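Local structure of methyltransferase (Pectobacterium atrosepticum SCRI1043, 2P7I) at residues Val34-Pro39 with Gly225-Gly230. The protein probably transfers a methyl group from S-adenosylmethionine to a substrate that is not known here. Numbering follows the deposited sequence.
Sequences VRAFTP and GCYQLG
Two helices of a Rossmann-like methyltransferase fold, 24-37 near the start of the chain and 220-230 near its end, meet through Tyr227, whose side chain bridges to Arg35 and Ala36. The tyrosine ring points toward helix 24-37, its CG anti to the backbone N (chi1 173°); the nearest CA atoms of the two segments, those of Ala36 and Tyr227, are 9.0 Å apart. In one of its two conformers, the one described here, the Arg35 chain bends at chi3 (93°) and turns one face of its guanidinium toward Tyr227 CD2 and CE2. Tyr227 CD2 sits over the centre of that face, 3.6 Å from Arg35 CZ, while Arg35 NE comes within 3.6 Å of Tyr227 CE2. The two planes are 46° apart, a tilted contact rather than a parallel stack. Arg35 NH1 also forms a salt bridge with Asp224, on the same helix as Tyr227, which would favour this placement. The sheet of the fold has strand order 3-2-1-4-5-7-6, as in class I methyltransferases; its strand 192-201 meets both helices, through Ile199 against Ala36 and Phe200 against Cys226. At the far end of the ring, Tyr227 OH lies 3.4 Å from Ala36 CA; its approach to Ala36 N is too badly angled for a hydrogen bond. Ala36 CB is 4.0 Å from Tyr227 OH and makes a light apolar contact with Tyr227 CE1 (4.3 Å). The backbone O of Ala36 accepts a hydrogen bond from Tyr195 OH of a second subunit.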
loop_
_atom_site.group_PDB
_atom_site.type_symbol
_atom_site.label_atom_id
_atom_site.label_comp_id
_atom_site.label_asym_id
_atom_site.label_seq_id
_atom_site.Cartn_x
_atom_site.Cartn_y
_atom_site.Cartn_z
ATOM N N VAL B 34 23.526 1.392 5.109
ATOM C CA VAL B 34 24.593 2.176 4.496
ATOM C C VAL B 34 24.248 2.491 3.032
ATOM O O VAL B 34 24.408 3.621 2.605
ATOM C CB VAL B 34 25.978 1.491 4.652
ATOM C CG1 VAL B 34 27.057 2.257 3.888
ATOM C CG2 VAL B 34 26.339 1.421 6.122
ATOM N N ARG B 35 23.756 1.515 2.274
ATOM C CA ARG B 35 23.245 1.780 0.910
ATOM C C ARG B 35 22.195 2.914 0.915
ATOM O O ARG B 35 22.259 3.824 0.112
ATOM C CB ARG B 35 22.662 0.506 0.245
ATOM C CG ARG B 35 23.534 -0.135 -0.862
ATOM C CD ARG B 35 22.845 -1.390 -1.540
ATOM N NE ARG B 35 22.041 -1.140 -2.767
ATOM C CZ ARG B 35 21.414 -2.101 -3.474
ATOM N NH1 ARG B 35 21.456 -3.365 -3.071
ATOM N NH2 ARG B 35 20.708 -1.819 -4.575
ATOM N N ALA B 36 21.214 2.814 1.802
ATOM C CA ALA B 36 20.117 3.774 1.898
ATOM C C ALA B 36 20.623 5.190 2.189
ATOM O O ALA B 36 20.083 6.173 1.697
ATOM C CB ALA B 36 19.147 3.318 2.986
ATOM N N PHE B 37 21.649 5.276 3.018
ATOM C CA PHE B 37 22.198 6.578 3.437
ATOM C C PHE B 37 23.078 7.240 2.375
ATOM O O PHE B 37 23.169 8.462 2.304
ATOM C CB PHE B 37 23.088 6.390 4.663
ATOM C CG PHE B 37 22.383 5.937 5.921
ATOM C CD1 PHE B 37 21.004 5.827 6.011
ATOM C CD2 PHE B 37 23.145 5.653 7.060
ATOM C CE1 PHE B 37 20.387 5.430 7.188
ATOM C CE2 PHE B 37 22.538 5.264 8.268
ATOM C CZ PHE B 37 21.169 5.129 8.327
ATOM N N THR B 38 23.757 6.417 1.584
ATOM C CA THR B 38 24.863 6.877 0.735
ATOM C C THR B 38 24.541 8.075 -0.166
ATOM O O THR B 38 25.308 9.022 -0.200
ATOM C CB THR B 38 25.465 5.718 -0.060
ATOM O OG1 THR B 38 26.127 4.839 0.862
ATOM C CG2 THR B 38 26.502 6.226 -1.063
ATOM N N PRO B 39 23.397 8.065 -0.866
ATOM C CA PRO B 39 23.093 9.193 -1.730
ATOM C C PRO B 39 22.900 10.537 -1.003
ATOM O O PRO B 39 22.950 11.596 -1.638
ATOM C CB PRO B 39 21.779 8.793 -2.406
ATOM C CG PRO B 39 21.575 7.384 -2.102
ATOM C CD PRO B 39 22.357 7.029 -0.908
ATOM N N GLY B 225 16.561 -7.442 -4.116
ATOM C CA GLY B 225 15.184 -7.180 -4.572
ATOM C C GLY B 225 14.260 -6.669 -3.463
ATOM O O GLY B 225 13.378 -5.818 -3.698
ATOM N N CYS B 226 14.441 -7.192 -2.260
ATOM C CA CYS B 226 13.667 -6.765 -1.114
ATOM C C CYS B 226 14.021 -5.352 -0.756
ATOM O O CYS B 226 13.170 -4.611 -0.308
ATOM C CB CYS B 226 13.932 -7.659 0.087
ATOM S SG CYS B 226 13.259 -9.369 -0.078
ATOM N N TYR B 227 15.301 -5.021 -0.819
ATOM C CA TYR B 227 15.720 -3.627 -0.644
ATOM C C TYR B 227 15.092 -2.688 -1.691
ATOM O O TYR B 227 14.574 -1.583 -1.389
ATOM C CB TYR B 227 17.252 -3.552 -0.680
ATOM C CG TYR B 227 17.775 -2.135 -0.686
ATOM C CD1 TYR B 227 17.780 -1.374 0.481
ATOM C CD2 TYR B 227 18.221 -1.548 -1.852
ATOM C CE1 TYR B 227 18.270 -0.065 0.496
ATOM C CE2 TYR B 227 18.700 -0.218 -1.853
ATOM C CZ TYR B 227 18.705 0.521 -0.683
ATOM O OH TYR B 227 19.163 1.831 -0.680
ATOM N N GLN B 228 15.177 -3.087 -2.942
ATOM C CA GLN B 228 14.668 -2.292 -4.036
ATOM C C GLN B 228 13.154 -2.102 -3.901
ATOM O O GLN B 228 12.651 -0.994 -4.030
ATOM C CB GLN B 228 14.961 -2.950 -5.367
ATOM C CG GLN B 228 16.415 -2.977 -5.768
ATOM C CD GLN B 228 16.587 -3.878 -7.007
ATOM O OE1 GLN B 228 16.384 -3.448 -8.136
ATOM N NE2 GLN B 228 16.833 -5.122 -6.778
ATOM N N LEU B 229 12.425 -3.197 -3.680
ATOM C CA LEU B 229 10.972 -3.082 -3.526
ATOM C C LEU B 229 10.546 -2.325 -2.283
ATOM O O LEU B 229 9.548 -1.637 -2.322
ATOM C CB LEU B 229 10.307 -4.454 -3.527
ATOM C CG LEU B 229 8.776 -4.421 -3.684
ATOM C CD1 LEU B 229 8.366 -3.950 -5.060
ATOM C CD2 LEU B 229 8.208 -5.804 -3.318
ATOM N N GLY B 230 11.285 -2.463 -1.189
ATOM C CA GLY B 230 11.026 -1.738 0.029
ATOM C C GLY B 230 10.929 -0.257 -0.133
ATOM O O GLY B 230 10.101 0.389 0.509
#